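Local coordinates for protein virulence factor (Pectobacterium carotovorum, PDB 2W3Y) that is an S-palmitoylated virulence factor of a Drosophila pathogen that binds to lipid vesicles and probably acts at membranes, at residues A[65-70]-A[104-109]; A[99-104]-A[189-194]. All blocks are in the same frame, centred on the assembly; numbering follows the deposited sequence.

Contact 1. Residues A[65-70]-A[104-109]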
ATOM      1  N   ILE A  65       5.516 -10.512  -5.665  1.00 26.33           N
ATOM      2  CA  ILE A  65       4.637 -11.562  -5.133  1.00 26.87           C
ATOM      3  C   ILE A  65       4.659 -11.615  -3.616  1.00 25.84           C
ATOM      4  O   ILE A  65       3.602 -11.695  -2.974  1.00 26.31           O
ATOM      5  CB  ILE A  65       4.946 -12.992  -5.685  1.00 26.84           C
ATOM      6  CG1 ILE A  65       4.925 -13.038  -7.220  1.00 28.69           C
ATOM      7  CG2 ILE A  65       3.983 -14.030  -5.079  1.00 28.04           C
ATOM      8  CD1 ILE A  65       3.748 -12.424  -7.878  1.00 29.94           C
ATOM      9  N   LEU A  66       5.856 -11.577  -3.043  1.00 25.60           N
ATOM     10  CA  LEU A  66       6.013 -11.557  -1.583  1.00 25.21           C
ATOM     11  C   LEU A  66       5.275 -10.396  -0.899  1.00 24.63           C
ATOM     12  O   LEU A  66       4.585 -10.593   0.109  1.00 24.58           O
ATOM     13  CB  LEU A  66       7.492 -11.512  -1.212  1.00 25.33           C
ATOM     14  CG  LEU A  66       8.312 -12.788  -1.432  1.00 25.93           C
ATOM     15  CD1 LEU A  66       9.811 -12.491  -1.223  1.00 28.50           C
ATOM     16  CD2 LEU A  66       7.839 -13.930  -0.517  1.00 26.25           C
ATOM     17  N   MET A  67       5.426  -9.193  -1.447  1.00 23.87           N
ATOM     18  CA  MET A  67       4.821  -8.013  -0.827  1.00 23.17           C
ATOM     19  C   MET A  67       3.285  -8.040  -0.899  1.00 23.03           C
ATOM     20  O   MET A  67       2.620  -7.676   0.082  1.00 22.22           O
ATOM     21  CB  MET A  67       5.403  -6.722  -1.418  1.00 22.93           C
ATOM     22  CG  MET A  67       6.840  -6.381  -0.974  1.00 24.91           C
ATOM     23  SD  MET A  67       7.170  -6.237   0.814  1.00 22.49           S
ATOM     24  CE  MET A  67       7.579  -7.894   1.328  1.00 26.25           C
ATOM     25  N   GLU A  68       2.724  -8.482  -2.038  1.00 22.60           N
ATOM     26  CA  GLU A  68       1.254  -8.622  -2.164  1.00 23.11           C
ATOM     27  C   GLU A  68       0.702  -9.633  -1.136  1.00 22.48           C
ATOM     28  O   GLU A  68      -0.398  -9.458  -0.587  1.00 21.70           O
ATOM     29  CB  GLU A  68       0.824  -8.990  -3.590  1.00 23.53           C
ATOM     30  CG  GLU A  68       1.144  -7.902  -4.639  1.00 25.20           C
ATOM     31  CD  GLU A  68       0.325  -7.991  -5.937  1.00 25.30           C
ATOM     32  OE1 GLU A  68      -0.516  -8.913  -6.110  1.00 29.45           O
ATOM     33  OE2 GLU A  68       0.511  -7.095  -6.801  1.00 28.14           O
ATOM     34  N   ARG A  69       1.483 -10.674  -0.869  1.00 21.45           N
ATOM     35  CA  ARG A  69       1.121 -11.673   0.129  1.00 22.04           C
ATOM     36  C   ARG A  69       1.165 -11.111   1.552  1.00 21.14           C
ATOM     37  O   ARG A  69       0.270 -11.401   2.352  1.00 21.67           O
ATOM     38  CB  ARG A  69       2.018 -12.907   0.011  1.00 22.49           C
ATOM     39  CG  ARG A  69       1.749 -13.722  -1.266  1.00 25.24           C
ATOM     40  CD  ARG A  69       2.665 -14.935  -1.344  1.00 29.37           C
ATOM     41  NE  ARG A  69       2.125 -16.020  -0.524  1.00 34.42           N
ATOM     42  CZ  ARG A  69       2.738 -17.174  -0.265  1.00 34.73           C
ATOM     43  NH1 ARG A  69       3.950 -17.428  -0.755  1.00 35.85           N
ATOM     44  NH2 ARG A  69       2.128 -18.080   0.492  1.00 34.13           N
ATOM     45  N   PHE A  70       2.196 -10.318   1.849  1.00 20.80           N
ATOM     46  CA  PHE A  70       2.307  -9.601   3.131  1.00 21.28           C
ATOM     47  C   PHE A  70       1.155  -8.603   3.336  1.00 21.07           C
ATOM     48  O   PHE A  70       0.580  -8.519   4.431  1.00 21.17           O
ATOM     49  CB  PHE A  70       3.665  -8.902   3.259  1.00 21.64           C
ATOM     50  CG  PHE A  70       4.748  -9.755   3.907  1.00 22.79           C
ATOM     51  CD1 PHE A  70       4.644 -10.149   5.242  1.00 24.07           C
ATOM     52  CD2 PHE A  70       5.880 -10.137   3.177  1.00 23.02           C
ATOM     53  CE1 PHE A  70       5.645 -10.923   5.842  1.00 25.96           C
ATOM     54  CE2 PHE A  70       6.890 -10.913   3.754  1.00 23.86           C
ATOM     55  CZ  PHE A  70       6.778 -11.311   5.085  1.00 24.72           C
ATOM     56  N   ALA A 104       9.972  -8.347  12.523  1.00 31.39           N
ATOM     57  CA  ALA A 104      10.171  -9.740  12.137  1.00 31.13           C
ATOM     58  C   ALA A 104      10.833  -9.938  10.774  1.00 30.83           C
ATOM     59  O   ALA A 104      11.737 -10.768  10.641  1.00 31.20           O
ATOM     60  CB  ALA A 104       8.840 -10.481  12.190  1.00 31.21           C
ATOM     61  N   PHE A 105      10.394  -9.179   9.766  1.00 30.15           N
ATOM     62  CA  PHE A 105      10.787  -9.437   8.375  1.00 29.19           C
ATOM     63  C   PHE A 105      11.347  -8.226   7.631  1.00 28.83           C
ATOM     64  O   PHE A 105      11.721  -8.319   6.463  1.00 27.80           O
ATOM     65  CB  PHE A 105       9.585  -9.963   7.579  1.00 29.67           C
ATOM     66  CG  PHE A 105       8.906 -11.148   8.195  1.00 29.31           C
ATOM     67  CD1 PHE A 105       9.487 -12.407   8.139  1.00 29.21           C
ATOM     68  CD2 PHE A 105       7.664 -11.008   8.793  1.00 29.94           C
ATOM     69  CE1 PHE A 105       8.849 -13.510   8.684  1.00 29.75           C
ATOM     70  CE2 PHE A 105       7.006 -12.108   9.357  1.00 30.49           C
ATOM     71  CZ  PHE A 105       7.602 -13.362   9.300  1.00 31.48           C
ATOM     72  N   PHE A 106      11.402  -7.081   8.300  1.00 28.69           N
ATOM     73  CA  PHE A 106      11.717  -5.838   7.601  1.00 29.27           C
ATOM     74  C   PHE A 106      12.819  -5.043   8.295  1.00 29.84           C
ATOM     75  O   PHE A 106      13.211  -5.334   9.431  1.00 30.22           O
ATOM     76  CB  PHE A 106      10.459  -4.967   7.459  1.00 28.89           C
ATOM     77  CG  PHE A 106       9.379  -5.576   6.598  1.00 27.59           C
ATOM     78  CD1 PHE A 106       9.232  -5.187   5.275  1.00 25.81           C
ATOM     79  CD2 PHE A 106       8.498  -6.522   7.115  1.00 27.14           C
ATOM     80  CE1 PHE A 106       8.245  -5.753   4.470  1.00 25.63           C
ATOM     81  CE2 PHE A 106       7.513  -7.088   6.326  1.00 25.82           C
ATOM     82  CZ  PHE A 106       7.384  -6.700   4.995  1.00 27.95           C
ATOM     83  N   THR A 107      13.288  -4.014   7.614  1.00 30.03           N
ATOM     84  CA  THR A 107      14.330  -3.158   8.152  1.00 31.07           C
ATOM     85  C   THR A 107      13.957  -1.696   7.889  1.00 31.21           C
ATOM     86  O   THR A 107      12.926  -1.432   7.265  1.00 30.49           O
ATOM     87  CB  THR A 107      15.715  -3.573   7.585  1.00 30.89           C
ATOM     88  OG1 THR A 107      16.755  -2.855   8.261  1.00 33.73           O
ATOM     89  CG2 THR A 107      15.805  -3.366   6.076  1.00 30.84           C
ATOM     90  N   ASP A 108      14.782  -0.763   8.372  1.00 31.93           N
ATOM     91  CA  ASP A 108      14.518   0.686   8.294  1.00 32.22           C
ATOM     92  C   ASP A 108      13.049   1.041   8.555  1.00 31.73           C
ATOM     93  O   ASP A 108      12.363   1.595   7.683  1.00 31.51           O
ATOM     94  CB  ASP A 108      14.995   1.270   6.955  1.00 32.75           C
ATOM     95  CG  ASP A 108      16.508   1.205   6.791  1.00 35.40           C
ATOM     96  OD1 ASP A 108      17.252   1.291   7.802  1.00 37.73           O
ATOM     97  OD2 ASP A 108      16.954   1.076   5.641  1.00 36.72           O
ATOM     98  N   PRO A 109      12.560   0.734   9.761  1.00 31.84           N
ATOM     99  CA  PRO A 109      11.142   1.022  10.029  1.00 31.93           C
ATOM    100  C   PRO A 109      10.827   2.518   9.915  1.00 31.77           C
ATOM    101  O   PRO A 109      11.655   3.362  10.272  1.00 31.93           O
ATOM    102  CB  PRO A 109      10.946   0.530  11.473  1.00 32.15           C
ATOM    103  CG  PRO A 109      12.327   0.475  12.064  1.00 32.21           C
ATOM    104  CD  PRO A 109      13.244   0.149  10.931  1.00 31.84           C
TER
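The ring of Phe70 receives the edge of Phe106 on one face: Phe106 CZ stands 4.1 Å above the Phe70 plane, over its centre, and the planes meet at 67°. This edge-to-face pair sets the partly positive ring hydrogens of Phe106 against the pi cloud of Phe70. Phe105 CE2 lies at the rim of Phe70, in its plane, and the two rings are tilted by 52°. Phe70 CE1 comes within 3.6 Å of Phe105 CD2, while Phe70 CZ sits over one face of Phe105, offset toward the rim; Ala104 CB covers the opposite face. At the edge of Phe106, in plane, Met67 SD is 3.8 Å from Phe106 CE1, a Met-aromatic contact. The thioether chain, bent at chi2 and again at chi3 (88°), also brings Met67 CE to 3.9 Å from Phe106 CZ. A flexible methionine can follow the outline of a rigid ring, and the phenylalanines fill a buried interface without polar groups to satisfy. The cluster joins the middle of helix 57-81 to the point where helix 91-105 gives way to strand 106-107. Val243 and Leu247 of helix 237-250 flank it, and Phe228 of strand 214-228 touches both Met67 and Phe105.

Contact 2. Residues A[99-104]-A[189-194]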
ATOM      1  N   ASN A  99       3.119  -3.254  13.180  1.00 27.89           N
ATOM      2  CA  ASN A  99       4.170  -3.208  14.212  1.00 29.20           C
ATOM      3  C   ASN A  99       4.607  -4.604  14.691  1.00 29.49           C
ATOM      4  O   ASN A  99       5.597  -4.742  15.397  1.00 30.19           O
ATOM      5  CB  ASN A  99       3.716  -2.373  15.418  1.00 29.40           C
ATOM      6  CG  ASN A  99       3.771  -0.867  15.155  1.00 30.39           C
ATOM      7  OD1 ASN A  99       4.517  -0.385  14.292  1.00 29.65           O
ATOM      8  ND2 ASN A  99       2.992  -0.116  15.923  1.00 31.12           N
ATOM      9  N   GLN A 100       3.861  -5.629  14.296  1.00 30.17           N
ATOM     10  CA  GLN A 100       4.224  -7.012  14.569  1.00 30.69           C
ATOM     11  C   GLN A 100       5.022  -7.613  13.414  1.00 30.73           C
ATOM     12  O   GLN A 100       6.013  -8.322  13.648  1.00 30.96           O
ATOM     13  CB  GLN A 100       2.983  -7.845  14.883  1.00 31.11           C
ATOM     14  CG  GLN A 100       2.267  -7.433  16.158  1.00 33.88           C
ATOM     15  CD  GLN A 100       3.150  -7.523  17.401  1.00 37.13           C
ATOM     16  OE1 GLN A 100       3.360  -6.528  18.094  1.00 38.78           O
ATOM     17  NE2 GLN A 100       3.669  -8.717  17.684  1.00 38.50           N
ATOM     18  N   LEU A 101       4.623  -7.288  12.177  1.00 29.81           N
ATOM     19  CA  LEU A 101       5.303  -7.752  10.956  1.00 29.32           C
ATOM     20  C   LEU A 101       6.694  -7.148  10.739  1.00 29.30           C
ATOM     21  O   LEU A 101       7.628  -7.851  10.338  1.00 29.13           O
ATOM     22  CB  LEU A 101       4.435  -7.469   9.695  1.00 29.09           C
ATOM     23  CG  LEU A 101       3.117  -8.234   9.556  1.00 28.68           C
ATOM     24  CD1 LEU A 101       2.255  -7.718   8.391  1.00 28.71           C
ATOM     25  CD2 LEU A 101       3.324  -9.755   9.457  1.00 26.76           C
ATOM     26  N   ILE A 102       6.814  -5.841  10.983  1.00 29.61           N
ATOM     27  CA  ILE A 102       8.010  -5.052  10.633  1.00 30.05           C
ATOM     28  C   ILE A 102       9.326  -5.513  11.315  1.00 30.09           C
ATOM     29  O   ILE A 102      10.311  -5.753  10.629  1.00 29.88           O
ATOM     30  CB  ILE A 102       7.753  -3.494  10.785  1.00 30.14           C
ATOM     31  CG1 ILE A 102       6.617  -3.006   9.853  1.00 31.15           C
ATOM     32  CG2 ILE A 102       9.040  -2.655  10.586  1.00 29.78           C
ATOM     33  CD1 ILE A 102       6.769  -3.347   8.395  1.00 32.50           C
ATOM     34  N   PRO A 103       9.341  -5.646  12.658  1.00 30.77           N
ATOM     35  CA  PRO A 103      10.551  -6.137  13.348  1.00 31.05           C
ATOM     36  C   PRO A 103      10.966  -7.537  12.888  1.00 31.28           C
ATOM     37  O   PRO A 103      12.166  -7.850  12.824  1.00 31.36           O
ATOM     38  CB  PRO A 103      10.120  -6.179  14.813  1.00 31.35           C
ATOM     39  CG  PRO A 103       8.993  -5.233  14.913  1.00 31.22           C
ATOM     40  CD  PRO A 103       8.263  -5.341  13.618  1.00 30.47           C
ATOM     41  N   ALA A 104       9.972  -8.347  12.523  1.00 31.39           N
ATOM     42  CA  ALA A 104      10.171  -9.740  12.137  1.00 31.13           C
ATOM     43  C   ALA A 104      10.833  -9.938  10.774  1.00 30.83           C
ATOM     44  O   ALA A 104      11.737 -10.768  10.641  1.00 31.20           O
ATOM     45  CB  ALA A 104       8.840 -10.481  12.190  1.00 31.21           C
ATOM     46  N   PRO A 189      12.523  -3.130  -2.038  1.00 25.25           N
ATOM     47  CA  PRO A 189      11.096  -3.361  -1.834  1.00 24.83           C
ATOM     48  C   PRO A 189      10.585  -2.834  -0.485  1.00 24.56           C
ATOM     49  O   PRO A 189      11.140  -3.186   0.564  1.00 24.66           O
ATOM     50  CB  PRO A 189      10.974  -4.881  -1.901  1.00 24.90           C
ATOM     51  CG  PRO A 189      12.318  -5.404  -1.434  1.00 25.79           C
ATOM     52  CD  PRO A 189      13.340  -4.291  -1.618  1.00 25.32           C
ATOM     53  N   ARG A 190       9.536  -2.009  -0.520  1.00 24.57           N
ATOM     54  CA  ARG A 190       8.935  -1.450   0.724  1.00 24.97           C
ATOM     55  C   ARG A 190       7.464  -1.855   0.920  1.00 24.48           C
ATOM     56  O   ARG A 190       6.691  -1.887  -0.056  1.00 23.95           O
ATOM     57  CB  ARG A 190       9.018   0.081   0.720  1.00 24.58           C
ATOM     58  CG  ARG A 190      10.414   0.676   0.769  1.00 26.06           C
ATOM     59  CD  ARG A 190      10.363   2.223   0.640  1.00 26.63           C
ATOM     60  NE  ARG A 190      10.260   2.696  -0.757  1.00 31.46           N
ATOM     61  CZ  ARG A 190       9.744   3.875  -1.133  1.00 32.59           C
ATOM     62  NH1 ARG A 190       9.275   4.722  -0.218  1.00 35.02           N
ATOM     63  NH2 ARG A 190       9.690   4.215  -2.427  1.00 29.58           N
ATOM     64  N   PHE A 191       7.106  -2.143   2.182  1.00 23.34           N
ATOM     65  CA  PHE A 191       5.757  -2.429   2.651  1.00 23.31           C
ATOM     66  C   PHE A 191       5.271  -1.172   3.399  1.00 23.02           C
ATOM     67  O   PHE A 191       5.928  -0.713   4.341  1.00 22.56           O
ATOM     68  CB  PHE A 191       5.805  -3.652   3.586  1.00 23.65           C
ATOM     69  CG  PHE A 191       4.512  -3.965   4.311  1.00 24.68           C
ATOM     70  CD1 PHE A 191       3.565  -4.819   3.759  1.00 26.94           C
ATOM     71  CD2 PHE A 191       4.272  -3.453   5.593  1.00 27.00           C
ATOM     72  CE1 PHE A 191       2.381  -5.131   4.466  1.00 27.96           C
ATOM     73  CE2 PHE A 191       3.105  -3.751   6.290  1.00 26.17           C
ATOM     74  CZ  PHE A 191       2.158  -4.585   5.733  1.00 25.89           C
ATOM     75  N   LEU A 192       4.153  -0.605   2.951  1.00 22.31           N
ATOM     76  CA  LEU A 192       3.627   0.678   3.489  1.00 21.85           C
ATOM     77  C   LEU A 192       2.118   0.655   3.761  1.00 21.86           C
ATOM     78  O   LEU A 192       1.353   0.209   2.911  1.00 20.98           O
ATOM     79  CB  LEU A 192       3.954   1.828   2.519  1.00 21.63           C
ATOM     80  CG  LEU A 192       5.440   2.123   2.272  1.00 22.46           C
ATOM     81  CD1 LEU A 192       5.696   2.883   0.970  1.00 23.01           C
ATOM     82  CD2 LEU A 192       6.075   2.857   3.472  1.00 20.86           C
ATOM     83  N   ILE A 193       1.699   1.115   4.953  1.00 21.69           N
ATOM     84  CA  ILE A 193       0.272   1.341   5.245  1.00 21.70           C
ATOM     85  C   ILE A 193       0.083   2.802   5.642  1.00 20.48           C
ATOM     86  O   ILE A 193       0.674   3.258   6.613  1.00 19.49           O
ATOM     87  CB  ILE A 193      -0.332   0.435   6.367  1.00 22.69           C
ATOM     88  CG1 ILE A 193       0.171  -1.031   6.313  1.00 23.71           C
ATOM     89  CG2 ILE A 193      -1.876   0.560   6.358  1.00 23.60           C
ATOM     90  CD1 ILE A 193      -0.509  -1.942   5.255  1.00 25.08           C
ATOM     91  N   TYR A 194      -0.692   3.531   4.844  1.00 20.30           N
ATOM     92  CA  TYR A 194      -0.936   4.963   5.070  1.00 21.04           C
ATOM     93  C   TYR A 194      -2.405   5.127   5.346  1.00 20.92           C
ATOM     94  O   TYR A 194      -3.228   4.394   4.780  1.00 20.07           O
ATOM     95  CB  TYR A 194      -0.566   5.795   3.840  1.00 21.32           C
ATOM     96  CG  TYR A 194       0.910   6.090   3.664  1.00 23.04           C
ATOM     97  CD1 TYR A 194       1.903   5.271   4.220  1.00 21.50           C
ATOM     98  CD2 TYR A 194       1.313   7.166   2.891  1.00 23.74           C
ATOM     99  CE1 TYR A 194       3.248   5.556   4.035  1.00 23.28           C
ATOM    100  CE2 TYR A 194       2.649   7.453   2.700  1.00 24.67           C
ATOM    101  CZ  TYR A 194       3.611   6.651   3.272  1.00 24.22           C
ATOM    102  OH  TYR A 194       4.939   6.976   3.061  1.00 25.56           O
TER
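The C-terminal end of helix 91-105 packs here against one face of the mixed beta-sheet, with Phe191 of strand 185-198 as the residue that meets it. The Phe191 side chain leaves the strand toward the helix, CG anti to the backbone N (chi1 172°), and its ring is touched at two places by adjacent helix residues. Ile102 CD1 approaches Phe191 CD2 to 3.8 Å. Leu101 CD1 lies 4.1 Å from Phe191 CZ, two bonds further round the ring, and both methyls come in obliquely on the same side of its plane. The leucine crosses the phenylalanine at about a right angle; the isoleucine reaches it through CG1, which carries CD1 to the ring. Branched aliphatic side chains suit these helix positions because their methyls can fit round a flat ring, and Phe191 and Ile102 together fill the 8.7 Å between their CA atoms. All three residues are buried, and apolar contact alone joins the segments. Leu101 also touches Phe14 of helix 9-18. The bound palmitic acid, touched by Tyr194, is about 13 Å from the Phe191 side chain. Side chains alternate along residues 189-194 of strand 185-198, Phe191 facing the helix and Leu192 turned away, as in a helix packed on the face of a beta-sheet.

How the contacts relate
From the N terminus, helix 57-81 supplies the first segment, and contact 1 closes a largely helical loop when residues 104-109 return to it. Contact 2 starts inside that loop, at 99-104, and closes a longer one on strand 185-198, after the chain has passed through strand 109-121, two further helices and strand 166-179. The two loops therefore cross, and they share Ala104 on helix 91-105. Their centres are 6 Å apart and they touch directly: Phe106 CE1 lies 3.3 Å from Phe191 CB and the two rings meet, joining the contacts into one apolar patch. Together they tie helices 57-81 and 91-105 to each other and to the mixed sheet.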